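Local coordinates for glycosyl hydrolase family 2, TIM barrel domain protein (Parabacteroides merdae ATCC 43184, PDB 6DXU), which probably hydrolyses terminal beta-D-glucuronides as a glycoside hydrolase family 2 beta-glucuronidase of a human gut bacterium, at residues Trp591-Phe596 with Gly613-Asp618; Arg349-Met354 with Arg617-Lys622. All blocks are in the same frame, centred on the assembly; numbering follows the deposited sequence.

Overall arrangement
Both contacts settle the loop that runs from strand 609-610 to helix 623-632, and they share Arg617 and Asp618. Contact 1 is wholly buried: it lays that loop against the segment following barrel strand 587-589, and its chemistry is backbone hydrogen bonding with a carboxylate in support. Contact 2, only partly buried, sets the next turn of the same loop on helix 345-357 through side-chain packing, with an arginine and a water toward the outside and no direct hydrogen bond between its segments. Two salt bridges tie the pair together, Asp595 OD1 to Lys622 NZ at 2.8 Å and Lys594 NZ to Glu351 OE1 at 2.9 Å.

Contact 1 (Trp591-Phe596 with Gly613-Asp618); sequences WPFKDF and GVVERD
Phe593 O faces the backbone of Val614 and Val615 and takes a weak hydrogen bond from each N, both 3.0 Å long and bent to about 128°. The straight bond runs the other way, Asp595 N to Val615 O at 2.9 Å (165°), giving a single beta bridge between Lys594 and Val615. Glycine suits position 613 because its CA lies close against the backbone of Lys594 and Asp595. Pro592 O, buried without a hydrogen-bond partner, is met by Gly613 CA at 3.4 Å in a CA-H...O contact, a partial compensation.

Apolar packing lies beside this bridge. Val615 CG2 sits over one face of the Phe593 ring, 4.0 Å from its centroid, a CH-pi contact, while Val614 CG2 touches Phe593 CD1; Met354, Met355 and Tyr625 from two helices also touch the ring. Arg617 CG packs 3.4 Å from Asp595 O, its guanidinium going on to Asp335.

Among the polar side chains, Asp595 has CG beside its own N (chi1 -73°), which turns OD1 to a weak bond from Gly613 N (2.9 Å). A water donates to Asp595 OD2 and accepts from Arg617 N. Lys594 CG passes 3.2 Å from Glu616 O, and NZ ends among Asp335, His336 and Glu351.

One short carboxylate thus serves a backbone amide, the Lys622 ammonium and a water in a buried setting, partners that would probably stabilise its negative charge.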
# COMPACT_ATOMS: atom_id res chain seq x y z
N TRP D 591 -35.33 -7.59 29.42
CA TRP D 591 -34.15 -8.16 28.75
C TRP D 591 -33.90 -9.61 29.16
O TRP D 591 -33.57 -9.86 30.33
CB TRP D 591 -32.88 -7.34 29.05
CG TRP D 591 -31.66 -7.99 28.45
CD1 TRP D 591 -30.88 -8.98 29.00
CD2 TRP D 591 -31.11 -7.74 27.14
NE1 TRP D 591 -29.87 -9.34 28.12
CE2 TRP D 591 -29.99 -8.59 26.98
CE3 TRP D 591 -31.45 -6.86 26.11
CZ2 TRP D 591 -29.22 -8.59 25.81
CZ3 TRP D 591 -30.67 -6.86 24.95
CH2 TRP D 591 -29.57 -7.72 24.82
N PRO D 592 -33.97 -10.59 28.25
CA PRO D 592 -34.52 -10.58 26.90
C PRO D 592 -35.77 -11.44 26.86
O PRO D 592 -36.20 -11.99 27.88
CB PRO D 592 -33.43 -11.27 26.10
CG PRO D 592 -33.03 -12.41 27.05
CD PRO D 592 -33.17 -11.82 28.47
N PHE D 593 -36.33 -11.60 25.66
CA PHE D 593 -37.44 -12.53 25.50
C PHE D 593 -36.99 -13.97 25.69
O PHE D 593 -37.66 -14.77 26.37
CB PHE D 593 -38.07 -12.35 24.13
CG PHE D 593 -39.27 -13.21 23.89
CD1 PHE D 593 -40.40 -13.05 24.68
CD2 PHE D 593 -39.29 -14.14 22.87
CE1 PHE D 593 -41.53 -13.83 24.46
CE2 PHE D 593 -40.40 -14.91 22.64
CZ PHE D 593 -41.53 -14.76 23.43
N LYS D 594 -35.87 -14.35 25.07
CA LYS D 594 -35.44 -15.74 24.99
C LYS D 594 -34.00 -15.88 25.44
O LYS D 594 -33.14 -15.06 25.08
CB LYS D 594 -35.60 -16.27 23.55
CG LYS D 594 -35.29 -17.75 23.38
CD LYS D 594 -35.47 -18.19 21.94
CE LYS D 594 -34.23 -17.77 21.11
NZ LYS D 594 -34.46 -17.91 19.63
N ASP D 595 -33.73 -16.92 26.24
CA ASP D 595 -32.34 -17.27 26.60
C ASP D 595 -31.46 -17.26 25.36
O ASP D 595 -31.87 -17.74 24.30
CB ASP D 595 -32.27 -18.67 27.24
CG ASP D 595 -32.83 -18.73 28.66
OD1 ASP D 595 -33.20 -17.69 29.26
OD2 ASP D 595 -32.90 -19.87 29.19
N PHE D 596 -30.23 -16.75 25.50
CA PHE D 596 -29.30 -16.68 24.39
C PHE D 596 -27.88 -16.91 24.91
O PHE D 596 -27.58 -16.69 26.08
CB PHE D 596 -29.36 -15.34 23.66
CG PHE D 596 -28.93 -14.18 24.51
CD1 PHE D 596 -27.60 -13.76 24.52
CD2 PHE D 596 -29.84 -13.54 25.33
CE1 PHE D 596 -27.21 -12.70 25.32
CE2 PHE D 596 -29.46 -12.49 26.14
CZ PHE D 596 -28.13 -12.06 26.13
N GLY D 613 -34.11 -14.99 29.93
CA GLY D 613 -35.28 -15.04 29.08
C GLY D 613 -36.50 -15.53 29.83
O GLY D 613 -36.41 -16.16 30.88
N VAL D 614 -37.68 -15.18 29.30
CA VAL D 614 -38.91 -15.81 29.75
C VAL D 614 -39.25 -16.99 28.87
O VAL D 614 -40.27 -17.67 29.09
CB VAL D 614 -40.06 -14.77 29.81
CG1 VAL D 614 -39.65 -13.62 30.70
CG2 VAL D 614 -40.45 -14.28 28.42
N VAL D 615 -38.42 -17.26 27.88
CA VAL D 615 -38.55 -18.42 27.01
C VAL D 615 -37.17 -19.07 26.93
O VAL D 615 -36.15 -18.37 26.90
CB VAL D 615 -39.06 -18.00 25.62
CG1 VAL D 615 -39.10 -19.19 24.69
CG2 VAL D 615 -40.47 -17.36 25.75
N GLU D 616 -37.14 -20.40 26.92
CA GLU D 616 -35.87 -21.11 26.77
C GLU D 616 -35.36 -20.99 25.34
O GLU D 616 -36.10 -20.67 24.40
CB GLU D 616 -36.02 -22.59 27.14
CG GLU D 616 -36.52 -22.86 28.59
CD GLU D 616 -36.58 -24.35 28.90
OE1 GLU D 616 -35.53 -25.02 28.75
OE2 GLU D 616 -37.66 -24.87 29.25
N ARG D 617 -34.08 -21.30 25.16
CA ARG D 617 -33.40 -21.10 23.88
C ARG D 617 -33.97 -21.98 22.78
O ARG D 617 -33.67 -21.75 21.60
CB ARG D 617 -31.89 -21.33 24.08
CG ARG D 617 -31.00 -20.79 22.97
CD ARG D 617 -29.52 -20.85 23.37
NE ARG D 617 -28.61 -20.43 22.31
CZ ARG D 617 -27.81 -21.27 21.64
NH1 ARG D 617 -27.81 -22.58 21.93
NH2 ARG D 617 -27.01 -20.80 20.69
N ASP D 618 -34.80 -22.97 23.12
CA ASP D 618 -35.45 -23.83 22.14
C ASP D 618 -36.94 -23.52 21.96
O ASP D 618 -37.67 -24.34 21.38
CB ASP D 618 -35.26 -25.30 22.55
CG ASP D 618 -36.01 -25.66 23.83
OD1 ASP D 618 -36.64 -24.77 24.46
OD2 ASP D 618 -35.93 -26.83 24.23
O HOH W 1 -32.43 -21.91 27.57

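Contact 2 (Arg349-Met354 with Arg617-Lys622); sequences RREMRM and RDFTPK
Arg350, Glu351 and Met354 project from helix 345-357 of the TIM barrel domain onto Phe619, which stands at the turn of the loop leading into helix 623-632. This is helix-to-loop packing: one aromatic side chain lodged against residues from adjacent turns of a helix.

Arg350 comes first. With CG anti to the backbone N (chi1 174°) and the chain extended, its CG lies over one face of the Phe619 ring near the rim, and CD touches Phe619 CD2 at 3.6 Å. The guanidinium lays a face against that same CD2, its plane tilted 45° from the ring, so the two are not stacked flat. A long arginine suits this exposed border, giving the ring an aliphatic cover while its charged end stays near water.

Glu351 crosses the ring at about a right angle. Its CB lies oblique to the ring, 3.5 Å from Phe619 CE1, and OE1 meets the ring edge in plane, 3.6 Å from the same CE1, where the ring hydrogens carry slight positive charge. The carboxylate has its strong partners outside the two segments, Arg332 and Lys594, which would be expected to stabilise its charge in this buried position.

Met354, one turn on from Arg350, is flexible enough to follow an uneven surface. Its SD makes an oblique Met-aromatic contact, 5.0 Å from the Phe619 centroid, and a bend at chi3 (73°) carries CE to Phe619 O and Pro621 CG.

Within the loop, Asp618 OD1 accepts from Thr620 N at 3.0 Å, an Asx turn around Phe619, and also from Thr620 OG1, both donors arriving from the same face of the carboxylate. A water bridges helix and loop, donating to Phe619 O at 2.7 Å and accepting from Arg350 NH2 at 3.0 Å.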
# COMPACT_ATOMS: atom_id res chain seq x y z
N ARG D 349 -40.71 -16.62 12.52
CA ARG D 349 -42.16 -16.42 12.62
C ARG D 349 -42.71 -16.97 13.93
O ARG D 349 -43.54 -16.33 14.60
CB ARG D 349 -42.88 -17.08 11.44
CG ARG D 349 -42.50 -16.55 10.08
CD ARG D 349 -43.41 -17.07 8.95
NE ARG D 349 -44.51 -16.13 8.75
CZ ARG D 349 -44.37 -14.97 8.10
NH1 ARG D 349 -43.18 -14.63 7.59
NH2 ARG D 349 -45.41 -14.15 7.96
N ARG D 350 -42.27 -18.17 14.32
CA ARG D 350 -42.75 -18.75 15.57
C ARG D 350 -42.37 -17.89 16.76
O ARG D 350 -43.21 -17.64 17.65
CB ARG D 350 -42.20 -20.17 15.74
CG ARG D 350 -42.53 -20.82 17.08
CD ARG D 350 -42.16 -22.28 17.09
NE ARG D 350 -42.48 -22.92 18.37
CZ ARG D 350 -42.06 -24.14 18.72
NH1 ARG D 350 -41.29 -24.84 17.89
NH2 ARG D 350 -42.39 -24.64 19.90
N GLU D 351 -41.13 -17.39 16.79
CA GLU D 351 -40.67 -16.57 17.91
C GLU D 351 -41.47 -15.27 18.00
O GLU D 351 -41.87 -14.85 19.09
CB GLU D 351 -39.18 -16.25 17.78
CG GLU D 351 -38.65 -15.57 19.04
CD GLU D 351 -37.16 -15.31 19.02
OE1 GLU D 351 -36.42 -16.14 18.45
OE2 GLU D 351 -36.74 -14.28 19.57
N MET D 352 -41.65 -14.60 16.87
CA MET D 352 -42.35 -13.32 16.91
C MET D 352 -43.83 -13.51 17.22
O MET D 352 -44.43 -12.69 17.90
CB MET D 352 -42.17 -12.56 15.59
CG MET D 352 -40.68 -12.21 15.27
SD MET D 352 -39.85 -11.34 16.61
CE MET D 352 -40.85 -9.84 16.67
N ARG D 353 -44.42 -14.61 16.73
CA ARG D 353 -45.79 -14.93 17.12
C ARG D 353 -45.91 -15.18 18.62
O ARG D 353 -46.88 -14.75 19.26
CB ARG D 353 -46.27 -16.14 16.31
CG ARG D 353 -47.62 -16.71 16.79
CD ARG D 353 -48.75 -16.02 16.06
NE ARG D 353 -49.35 -14.99 16.89
CZ ARG D 353 -50.05 -13.96 16.43
NH1 ARG D 353 -50.57 -13.08 17.27
NH2 ARG D 353 -50.19 -13.79 15.12
N MET D 354 -44.93 -15.90 19.21
CA MET D 354 -44.91 -16.11 20.66
C MET D 354 -44.85 -14.79 21.42
O MET D 354 -45.50 -14.64 22.46
CB MET D 354 -43.71 -16.97 21.06
CG MET D 354 -43.85 -18.46 20.90
SD MET D 354 -42.39 -19.26 21.64
CE MET D 354 -42.70 -19.04 23.38
N ARG D 617 -34.08 -21.30 25.16
CA ARG D 617 -33.40 -21.10 23.88
C ARG D 617 -33.97 -21.98 22.78
O ARG D 617 -33.67 -21.75 21.60
CB ARG D 617 -31.89 -21.33 24.08
CG ARG D 617 -31.00 -20.79 22.97
CD ARG D 617 -29.52 -20.85 23.37
NE ARG D 617 -28.61 -20.43 22.31
CZ ARG D 617 -27.81 -21.27 21.64
NH1 ARG D 617 -27.81 -22.58 21.93
NH2 ARG D 617 -27.01 -20.80 20.69
N ASP D 618 -34.80 -22.97 23.12
CA ASP D 618 -35.45 -23.83 22.14
C ASP D 618 -36.94 -23.52 21.96
O ASP D 618 -37.67 -24.34 21.38
CB ASP D 618 -35.26 -25.30 22.55
CG ASP D 618 -36.01 -25.66 23.83
OD1 ASP D 618 -36.64 -24.77 24.46
OD2 ASP D 618 -35.93 -26.83 24.23
N PHE D 619 -37.41 -22.38 22.45
CA PHE D 619 -38.80 -21.87 22.40
C PHE D 619 -39.68 -22.39 23.54
O PHE D 619 -40.86 -22.04 23.58
CB PHE D 619 -39.52 -22.16 21.07
CG PHE D 619 -38.99 -21.38 19.90
CD1 PHE D 619 -38.58 -20.07 20.06
CD2 PHE D 619 -38.92 -21.96 18.63
CE1 PHE D 619 -38.09 -19.33 18.98
CE2 PHE D 619 -38.44 -21.23 17.54
CZ PHE D 619 -38.03 -19.91 17.71
N THR D 620 -39.17 -23.21 24.44
CA THR D 620 -40.03 -23.68 25.53
C THR D 620 -40.33 -22.52 26.47
O THR D 620 -39.40 -21.94 27.03
CB THR D 620 -39.37 -24.81 26.32
OG1 THR D 620 -38.95 -25.84 25.42
CG2 THR D 620 -40.39 -25.40 27.33
N PRO D 621 -41.59 -22.15 26.67
CA PRO D 621 -41.89 -21.05 27.58
C PRO D 621 -41.50 -21.40 29.01
O PRO D 621 -41.68 -22.53 29.46
CB PRO D 621 -43.41 -20.88 27.45
CG PRO D 621 -43.82 -21.70 26.26
CD PRO D 621 -42.81 -22.76 26.09
N LYS D 622 -40.95 -20.41 29.71
CA LYS D 622 -40.74 -20.52 31.15
C LYS D 622 -42.00 -20.07 31.88
O LYS D 622 -42.94 -19.54 31.29
CB LYS D 622 -39.54 -19.67 31.59
CG LYS D 622 -38.20 -20.08 30.97
CD LYS D 622 -37.06 -19.36 31.68
CE LYS D 622 -35.79 -19.34 30.85
NZ LYS D 622 -34.76 -18.48 31.52
O HOH W 2 -43.07 -22.91 22.24